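Local coordinates for PA1221 (Pseudomonas aeruginosa, PDB 4DG8), which belongs to the ANL superfamily, combining an AMP-binding enzyme region, here holding adenosine monophosphate, with a phosphopantetheine attachment site later in the sequence, at residues L65-L70 with A96-H102; Q204-N210 with G230-N235; R399-R403 with F414-G418. All blocks are in the same frame, centred on the assembly; numbering follows the deposited sequence.

Interaction 1: L65-L70 with A96-H102; sequences LSDYLL and AILLSGH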
# COMPACT_ATOMS: atom_id res chain seq x y z
N LEU A 65 -17.44 -10.87 -16.25
CA LEU A 65 -17.67 -9.64 -15.51
C LEU A 65 -17.28 -8.42 -16.35
O LEU A 65 -17.95 -7.39 -16.34
CB LEU A 65 -16.92 -9.66 -14.18
CG LEU A 65 -17.06 -8.39 -13.33
CD1 LEU A 65 -18.53 -8.06 -13.14
CD2 LEU A 65 -16.36 -8.58 -11.98
N SER A 66 -16.18 -8.55 -17.10
CA SER A 66 -15.72 -7.47 -17.95
C SER A 66 -16.77 -7.19 -19.03
O SER A 66 -16.92 -6.05 -19.46
CB SER A 66 -14.35 -7.77 -18.57
OG SER A 66 -14.00 -6.80 -19.55
N ASP A 67 -17.48 -8.23 -19.46
CA ASP A 67 -18.54 -8.04 -20.43
C ASP A 67 -19.59 -7.10 -19.83
O ASP A 67 -20.06 -6.16 -20.49
CB ASP A 67 -19.19 -9.37 -20.80
CG ASP A 67 -18.32 -10.20 -21.69
OD1 ASP A 67 -17.43 -9.63 -22.35
OD2 ASP A 67 -18.54 -11.44 -21.74
N TYR A 68 -19.94 -7.36 -18.58
CA TYR A 68 -20.87 -6.46 -17.88
C TYR A 68 -20.33 -4.99 -17.73
O TYR A 68 -21.02 -3.98 -18.05
CB TYR A 68 -21.24 -7.08 -16.53
CG TYR A 68 -21.96 -6.14 -15.58
CD1 TYR A 68 -23.35 -6.07 -15.56
CD2 TYR A 68 -21.24 -5.32 -14.72
CE1 TYR A 68 -24.00 -5.22 -14.69
CE2 TYR A 68 -21.88 -4.47 -13.85
CZ TYR A 68 -23.26 -4.41 -13.84
OH TYR A 68 -23.88 -3.54 -12.97
N LEU A 69 -19.08 -4.87 -17.27
CA LEU A 69 -18.48 -3.56 -17.09
C LEU A 69 -18.44 -2.77 -18.40
O LEU A 69 -18.74 -1.58 -18.43
CB LEU A 69 -17.06 -3.70 -16.53
CG LEU A 69 -16.90 -4.41 -15.19
CD1 LEU A 69 -15.44 -4.35 -14.73
CD2 LEU A 69 -17.85 -3.79 -14.15
N LEU A 70 -18.06 -3.44 -19.48
CA LEU A 70 -17.98 -2.78 -20.77
C LEU A 70 -19.36 -2.39 -21.26
O LEU A 70 -19.51 -1.38 -21.93
CB LEU A 70 -17.27 -3.66 -21.79
CG LEU A 70 -15.77 -3.69 -21.52
CD1 LEU A 70 -15.05 -4.73 -22.36
CD2 LEU A 70 -15.16 -2.29 -21.68
N ALA A 96 -11.30 -8.04 -13.92
CA ALA A 96 -12.32 -7.67 -14.89
C ALA A 96 -12.27 -6.15 -15.15
O ALA A 96 -12.43 -5.68 -16.29
CB ALA A 96 -13.70 -8.09 -14.40
N ILE A 97 -12.01 -5.40 -14.08
CA ILE A 97 -11.83 -3.96 -14.19
C ILE A 97 -10.65 -3.67 -15.10
O ILE A 97 -10.78 -2.92 -16.06
CB ILE A 97 -11.66 -3.28 -12.82
CG1 ILE A 97 -13.02 -3.17 -12.12
CG2 ILE A 97 -11.11 -1.85 -12.99
CD1 ILE A 97 -12.95 -3.13 -10.59
N LEU A 98 -9.50 -4.29 -14.83
CA LEU A 98 -8.34 -4.05 -15.70
C LEU A 98 -8.56 -4.44 -17.17
O LEU A 98 -8.15 -3.71 -18.08
CB LEU A 98 -7.10 -4.75 -15.15
CG LEU A 98 -6.69 -4.29 -13.75
CD1 LEU A 98 -5.36 -4.92 -13.43
CD2 LEU A 98 -6.62 -2.77 -13.66
N LEU A 99 -9.19 -5.59 -17.38
CA LEU A 99 -9.55 -6.08 -18.71
C LEU A 99 -10.40 -5.09 -19.49
O LEU A 99 -10.35 -5.06 -20.73
CB LEU A 99 -10.34 -7.38 -18.60
CG LEU A 99 -9.56 -8.69 -18.35
CD1 LEU A 99 -10.52 -9.86 -17.99
CD2 LEU A 99 -8.72 -9.03 -19.57
N SER A 100 -11.23 -4.34 -18.76
CA SER A 100 -12.12 -3.35 -19.37
C SER A 100 -11.47 -2.00 -19.69
O SER A 100 -12.13 -1.10 -20.23
CB SER A 100 -13.32 -3.13 -18.44
OG SER A 100 -13.91 -4.36 -18.09
N GLY A 101 -10.19 -1.84 -19.37
CA GLY A 101 -9.51 -0.58 -19.59
C GLY A 101 -9.81 0.39 -18.45
O GLY A 101 -9.42 1.56 -18.47
N HIS A 102 -10.50 -0.11 -17.43
CA HIS A 102 -10.83 0.73 -16.30
C HIS A 102 -9.83 0.55 -15.16
O HIS A 102 -8.95 -0.31 -15.24
CB HIS A 102 -12.27 0.43 -15.87
CG HIS A 102 -13.28 0.64 -16.96
ND1 HIS A 102 -13.15 1.64 -17.89
CD2 HIS A 102 -14.40 -0.04 -17.29
CE1 HIS A 102 -14.16 1.59 -18.74
NE2 HIS A 102 -14.93 0.57 -18.40

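Interaction 2: Q204-N210 with G230-N235; sequences QMRFLVN and GCCVLN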
# COMPACT_ATOMS: atom_id res chain seq x y z
N GLN A 204 7.05 -21.37 -6.74
CA GLN A 204 5.59 -21.48 -6.81
C GLN A 204 4.87 -20.16 -6.56
O GLN A 204 3.65 -20.06 -6.77
CB GLN A 204 5.04 -22.54 -5.85
CG GLN A 204 5.38 -23.98 -6.21
CD GLN A 204 4.34 -24.95 -5.69
OE1 GLN A 204 4.35 -25.33 -4.51
NE2 GLN A 204 3.41 -25.34 -6.57
N MET A 205 5.61 -19.17 -6.07
CA MET A 205 5.07 -17.82 -5.90
C MET A 205 3.71 -17.85 -5.21
O MET A 205 2.74 -17.29 -5.73
CB MET A 205 4.99 -17.09 -7.24
CG MET A 205 6.37 -16.83 -7.88
SD MET A 205 7.33 -15.77 -6.80
CE MET A 205 6.86 -14.14 -7.41
N ARG A 206 3.62 -18.50 -4.04
CA ARG A 206 2.32 -18.54 -3.39
C ARG A 206 2.27 -17.45 -2.33
O ARG A 206 2.72 -17.63 -1.20
CB ARG A 206 2.08 -19.93 -2.79
CG ARG A 206 2.05 -21.05 -3.84
CD ARG A 206 1.88 -22.43 -3.21
NE ARG A 206 0.57 -22.58 -2.57
CZ ARG A 206 -0.54 -22.99 -3.18
NH1 ARG A 206 -0.53 -23.26 -4.48
NH2 ARG A 206 -1.66 -23.10 -2.50
N PHE A 207 1.62 -16.36 -2.70
CA PHE A 207 1.65 -15.14 -1.91
C PHE A 207 0.50 -15.10 -0.94
O PHE A 207 -0.64 -15.34 -1.31
CB PHE A 207 1.59 -13.89 -2.79
CG PHE A 207 2.93 -13.33 -3.10
CD1 PHE A 207 3.64 -13.78 -4.21
CD2 PHE A 207 3.51 -12.40 -2.27
CE1 PHE A 207 4.89 -13.28 -4.49
CE2 PHE A 207 4.76 -11.88 -2.55
CZ PHE A 207 5.45 -12.32 -3.65
N LEU A 208 0.82 -14.82 0.32
CA LEU A 208 -0.18 -14.47 1.29
C LEU A 208 -0.84 -13.18 0.81
O LEU A 208 -0.16 -12.19 0.55
CB LEU A 208 0.48 -14.25 2.65
CG LEU A 208 -0.46 -13.67 3.71
CD1 LEU A 208 -1.55 -14.67 4.00
CD2 LEU A 208 0.30 -13.34 4.98
N VAL A 209 -2.16 -13.21 0.67
CA VAL A 209 -2.91 -12.00 0.38
C VAL A 209 -3.65 -11.59 1.64
O VAL A 209 -4.60 -12.25 2.07
CB VAL A 209 -3.91 -12.21 -0.77
CG1 VAL A 209 -4.85 -10.97 -0.91
CG2 VAL A 209 -3.18 -12.51 -2.06
N ASN A 210 -3.16 -10.50 2.22
CA ASN A 210 -3.54 -10.03 3.54
C ASN A 210 -3.84 -8.50 3.60
O ASN A 210 -4.82 -8.07 4.20
CB ASN A 210 -2.50 -10.49 4.58
CG ASN A 210 -2.80 -9.96 5.96
OD1 ASN A 210 -3.83 -10.29 6.56
ND2 ASN A 210 -1.91 -9.12 6.48
N GLY A 230 1.79 -17.82 -10.08
CA GLY A 230 1.71 -18.24 -8.69
C GLY A 230 0.28 -18.25 -8.18
O GLY A 230 -0.67 -18.18 -8.97
N CYS A 231 0.12 -18.34 -6.86
CA CYS A 231 -1.22 -18.44 -6.28
C CYS A 231 -1.48 -17.37 -5.24
O CYS A 231 -0.66 -17.12 -4.36
CB CYS A 231 -1.44 -19.82 -5.64
SG CYS A 231 -3.12 -20.08 -5.01
N CYS A 232 -2.65 -16.75 -5.33
CA CYS A 232 -3.06 -15.83 -4.29
C CYS A 232 -3.67 -16.69 -3.19
O CYS A 232 -4.75 -17.26 -3.36
CB CYS A 232 -4.12 -14.87 -4.83
SG CYS A 232 -3.45 -13.68 -5.98
N VAL A 233 -3.00 -16.73 -2.05
CA VAL A 233 -3.50 -17.47 -0.91
C VAL A 233 -4.16 -16.44 -0.01
O VAL A 233 -3.49 -15.73 0.75
CB VAL A 233 -2.33 -18.10 -0.14
CG1 VAL A 233 -2.84 -18.96 1.00
CG2 VAL A 233 -1.48 -18.96 -1.10
N LEU A 234 -5.49 -16.42 -0.03
CA LEU A 234 -6.24 -15.31 0.55
C LEU A 234 -6.37 -15.56 2.03
O LEU A 234 -6.71 -16.67 2.44
CB LEU A 234 -7.64 -15.23 -0.05
CG LEU A 234 -7.80 -15.16 -1.57
CD1 LEU A 234 -9.29 -14.99 -1.93
CD2 LEU A 234 -6.97 -14.04 -2.17
N ASN A 235 -6.17 -14.53 2.84
CA ASN A 235 -6.47 -14.72 4.23
C ASN A 235 -7.93 -14.36 4.43
O ASN A 235 -8.29 -13.20 4.62
CB ASN A 235 -5.62 -13.78 5.11
CG ASN A 235 -6.09 -13.78 6.58
OD1 ASN A 235 -6.74 -14.72 7.02
ND2 ASN A 235 -5.77 -12.72 7.32

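Interaction 3: R399-R403 with F414-G418; sequences RTGDR and FIGRG. With AMP (adenosine monophosphate), chain B.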
# COMPACT_ATOMS: atom_id res chain seq x y z
N ARG A 399 10.18 13.52 -6.11
CA ARG A 399 10.88 13.80 -4.86
C ARG A 399 10.08 13.26 -3.69
O ARG A 399 8.95 13.69 -3.44
CB ARG A 399 11.06 15.31 -4.70
CG ARG A 399 11.85 15.95 -5.83
CD ARG A 399 11.83 17.47 -5.73
NE ARG A 399 12.48 17.97 -4.53
CZ ARG A 399 12.85 19.23 -4.35
NH1 ARG A 399 12.62 20.13 -5.30
NH2 ARG A 399 13.44 19.61 -3.21
N THR A 400 10.66 12.32 -2.95
CA THR A 400 9.92 11.54 -1.96
C THR A 400 9.66 12.26 -0.63
O THR A 400 8.72 11.91 0.10
CB THR A 400 10.65 10.23 -1.63
OG1 THR A 400 11.96 10.56 -1.17
CG2 THR A 400 10.75 9.31 -2.85
N GLY A 401 10.52 13.22 -0.31
CA GLY A 401 10.55 13.79 1.03
C GLY A 401 11.24 12.86 2.04
O GLY A 401 11.26 13.13 3.24
N ASP A 402 11.80 11.76 1.55
CA ASP A 402 12.56 10.87 2.42
C ASP A 402 14.06 11.21 2.39
O ASP A 402 14.64 11.48 1.33
CB ASP A 402 12.34 9.40 2.04
CG ASP A 402 10.93 8.93 2.33
OD1 ASP A 402 10.39 9.25 3.42
OD2 ASP A 402 10.35 8.23 1.47
N ARG A 403 14.68 11.22 3.56
CA ARG A 403 16.10 11.52 3.68
C ARG A 403 16.85 10.24 3.99
O ARG A 403 16.44 9.44 4.86
CB ARG A 403 16.37 12.57 4.76
CG ARG A 403 15.74 13.94 4.49
CD ARG A 403 16.54 15.06 5.13
NE ARG A 403 17.83 15.25 4.47
CZ ARG A 403 18.84 15.96 4.97
NH1 ARG A 403 18.72 16.54 6.15
NH2 ARG A 403 19.98 16.07 4.29
N PHE A 414 18.18 4.51 5.18
CA PHE A 414 17.08 5.43 5.44
C PHE A 414 17.30 6.26 6.71
O PHE A 414 17.65 5.73 7.77
CB PHE A 414 15.76 4.67 5.53
CG PHE A 414 14.56 5.55 5.72
CD1 PHE A 414 13.84 6.00 4.61
CD2 PHE A 414 14.15 5.91 6.99
CE1 PHE A 414 12.72 6.80 4.78
CE2 PHE A 414 13.03 6.71 7.16
CZ PHE A 414 12.32 7.16 6.06
N ILE A 415 17.11 7.57 6.61
CA ILE A 415 17.28 8.44 7.77
C ILE A 415 15.95 8.87 8.39
O ILE A 415 15.69 8.61 9.57
CB ILE A 415 18.18 9.65 7.46
CG1 ILE A 415 19.60 9.17 7.13
CG2 ILE A 415 18.19 10.61 8.65
CD1 ILE A 415 20.51 10.27 6.58
N GLY A 416 15.13 9.57 7.61
CA GLY A 416 13.87 10.05 8.15
C GLY A 416 13.24 11.16 7.33
O GLY A 416 13.65 11.41 6.20
N ARG A 417 12.23 11.82 7.89
CA ARG A 417 11.60 12.96 7.21
C ARG A 417 11.77 14.25 7.99
O ARG A 417 11.97 14.24 9.20
CB ARG A 417 10.12 12.69 6.93
CG ARG A 417 9.88 11.48 6.04
CD ARG A 417 8.40 11.24 5.82
NE ARG A 417 7.81 12.33 5.04
CZ ARG A 417 7.86 12.41 3.72
NH1 ARG A 417 8.50 11.48 3.02
NH2 ARG A 417 7.28 13.45 3.10
N GLY A 418 11.70 15.37 7.28
CA GLY A 418 11.74 16.67 7.91
C GLY A 418 10.36 17.26 8.11
O GLY A 418 10.19 18.23 8.84
P AMP B . 3.21 4.48 1.64
O1P AMP B . 1.90 4.48 2.39
O2P AMP B . 3.74 3.16 1.09
O3P AMP B . 3.08 5.50 0.54
O5' AMP B . 4.33 5.15 2.55
C5' AMP B . 5.59 5.50 2.00
C4' AMP B . 6.52 6.06 3.04
O4' AMP B . 6.68 5.11 4.12
C3' AMP B . 7.93 6.35 2.57
O3' AMP B . 8.04 7.58 1.88
C2' AMP B . 8.72 6.30 3.87
O2' AMP B . 8.56 7.51 4.60
C1' AMP B . 8.01 5.18 4.63
N9 AMP B . 8.66 3.86 4.42
C8 AMP B . 8.20 2.90 3.57
N7 AMP B . 9.00 1.81 3.58
C5 AMP B . 10.01 2.04 4.44
C6 AMP B . 11.20 1.30 4.92
N6 AMP B . 11.48 0.06 4.47
N1 AMP B . 12.00 1.89 5.83
C2 AMP B . 11.72 3.13 6.29
N3 AMP B . 10.66 3.86 5.90
C4 AMP B . 9.77 3.39 4.99
O HOH W 1 10.32 15.35 5.02

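Interaction 1: L65-L70 with A96-H102
Helices 55-72 and 88-99 meet side by side near the end of the second. The closest pair of CA atoms is S66 and A96, 4.6 Å apart. A96 points toward the partner helix. Its CB packs on CG of L65 at 3.5 Å and on CD1 of L69 at 4.1 Å, and the small methyl lets the two backbones come close. The CA-to-CB bond of I97 points away, yet its CG1 still reaches CD1 of L69 at 3.7 Å. L99 places its CB 3.8 Å from OG of S66. S100 is the polar centre of the contact. Its OG accepts a hydrogen bond from OG of S66 at 2.8 Å and donates one to O of A96 at 2.7 Å. This makes a short relay from one helix to the other. CD2 of L70 lies against CB of S100 at 3.8 Å. G101 ends the helix in a Schellman motif, with N of H102 bonded to O of I97 and N of G101 to O of L98. At G101 the backbone angles would jam a CB against the S100 carbonyl. H102 then points back toward 65-70, but its NE2 bonds to O of Y73 and its ND1 to N of V78. Around the pair, L69, I97 and H102 rest on L80 of strand 79-83, while L98 and L99 touch helix 29-39.

Interaction 2: Q204-N210 with G230-N235
Strands 206-209 and 231-234 run parallel as neighbours in a sheet. They are the two strands of a beta-alpha-beta unit whose crossover contains helix 217-226. Their axes come within 4.6 Å at an angle of 33°. The register pairs R206 with C231, F207 with C232, L208 with V233 and V209 with L234. Five backbone hydrogen bonds join them. N of C231 bonds to O of M205 at 3.0 Å. N and O of F207 reach O of C231 (2.9 Å) and N of V233 (2.8 Å). N and O of V209 reach O of V233 and N of N235, both at 2.9 Å. This is the parallel pattern, in which one residue bonds to the two that flank its partner. At the start, CA of G230 lies 3.3 Å from O of M205. A CB there would clash with that oxygen.

R206, L208, C231 and V233 share one face. The guanidinium of R206 lies with one face over CB of C231, NH1 to CB 3.7 Å. Its charge is met by a salt bridge to E44 and a bond to O of R252. L208 meets helix 242-250. F207, V209, C232 and L234 share the other face, where V209 and C232 pack under helix 217-226. CG2 of V209 touches CB of C232, and CB of V209 touches CD2 of L234, each at 3.8 Å. Past the strands, ND2 of N235 bonds to O of G238 and also to OD1 of N210 at 3.2 Å.

Interaction 3: R399-R403 with F414-G418
R403, R417 and D402 bury the most surface in this beta hairpin of strands 393-406 and 412-416. R403 joins the strands through its backbone. N of R403 bonds to O of G416 at 2.8 Å. O of R403 accepts from N of G416 at 3.0 Å and from N of I415 at 2.6 Å. Two residues thus face one, a classic beta bulge. G416 adopts backbone angles that would jam a CB against the preceding carbonyl. The strand segments splay, with 108° between their directions.

Beyond the bulge, R417 sends its side chain back to the first strand. NH1 of R417 donates to O of T400 and to OD1 of D402, both at 3.0 Å. The second of these is a salt bridge. NH2 of R417 forms another with D419. At G401, a CB would clash with NH2 of R417. A water links O of G401 to N of G418.

T400 forms an ST turn: its OG1 accepts from N of D402 at 3.0 Å and also bonds to O of I363. The carboxylate of D402 holds the ribose of adenosine monophosphate. O2' donates to OD1 of D402 at 2.8 Å and O3' to OD2 at a very short 2.4 Å. OD2 also bonds to Y309. The ring of F414 has N3 of the ligand over one face, 3.7 Å from CZ, and O of R403 over the opposite face. An aspartate on the ribose hydroxyls is a hallmark of ANL proteins. The R417 salt bridge partly offsets the charge of D402, and one carboxylate links arginine to ribose.

In the fold
The three contacts follow one another along the chain, and none nests in or crosses another. Interaction 1 comes first. It closes a loop of 25 residues that includes strand 79-83, and ties two helices over the sheet containing that strand. Interaction 2 closes a helical crossover of 19 residues. Its later strand also pairs with strand 44-48, which lies ahead of interaction 1 in the chain. Interaction 3 closes the shortest loop, a hairpin of 10 residues, at the nucleotide pocket. The centres of interactions 1 and 2 are about 23 Å apart. Interaction 3 lies across the chain's centre from both, its centre about 38 Å and 32 Å from theirs.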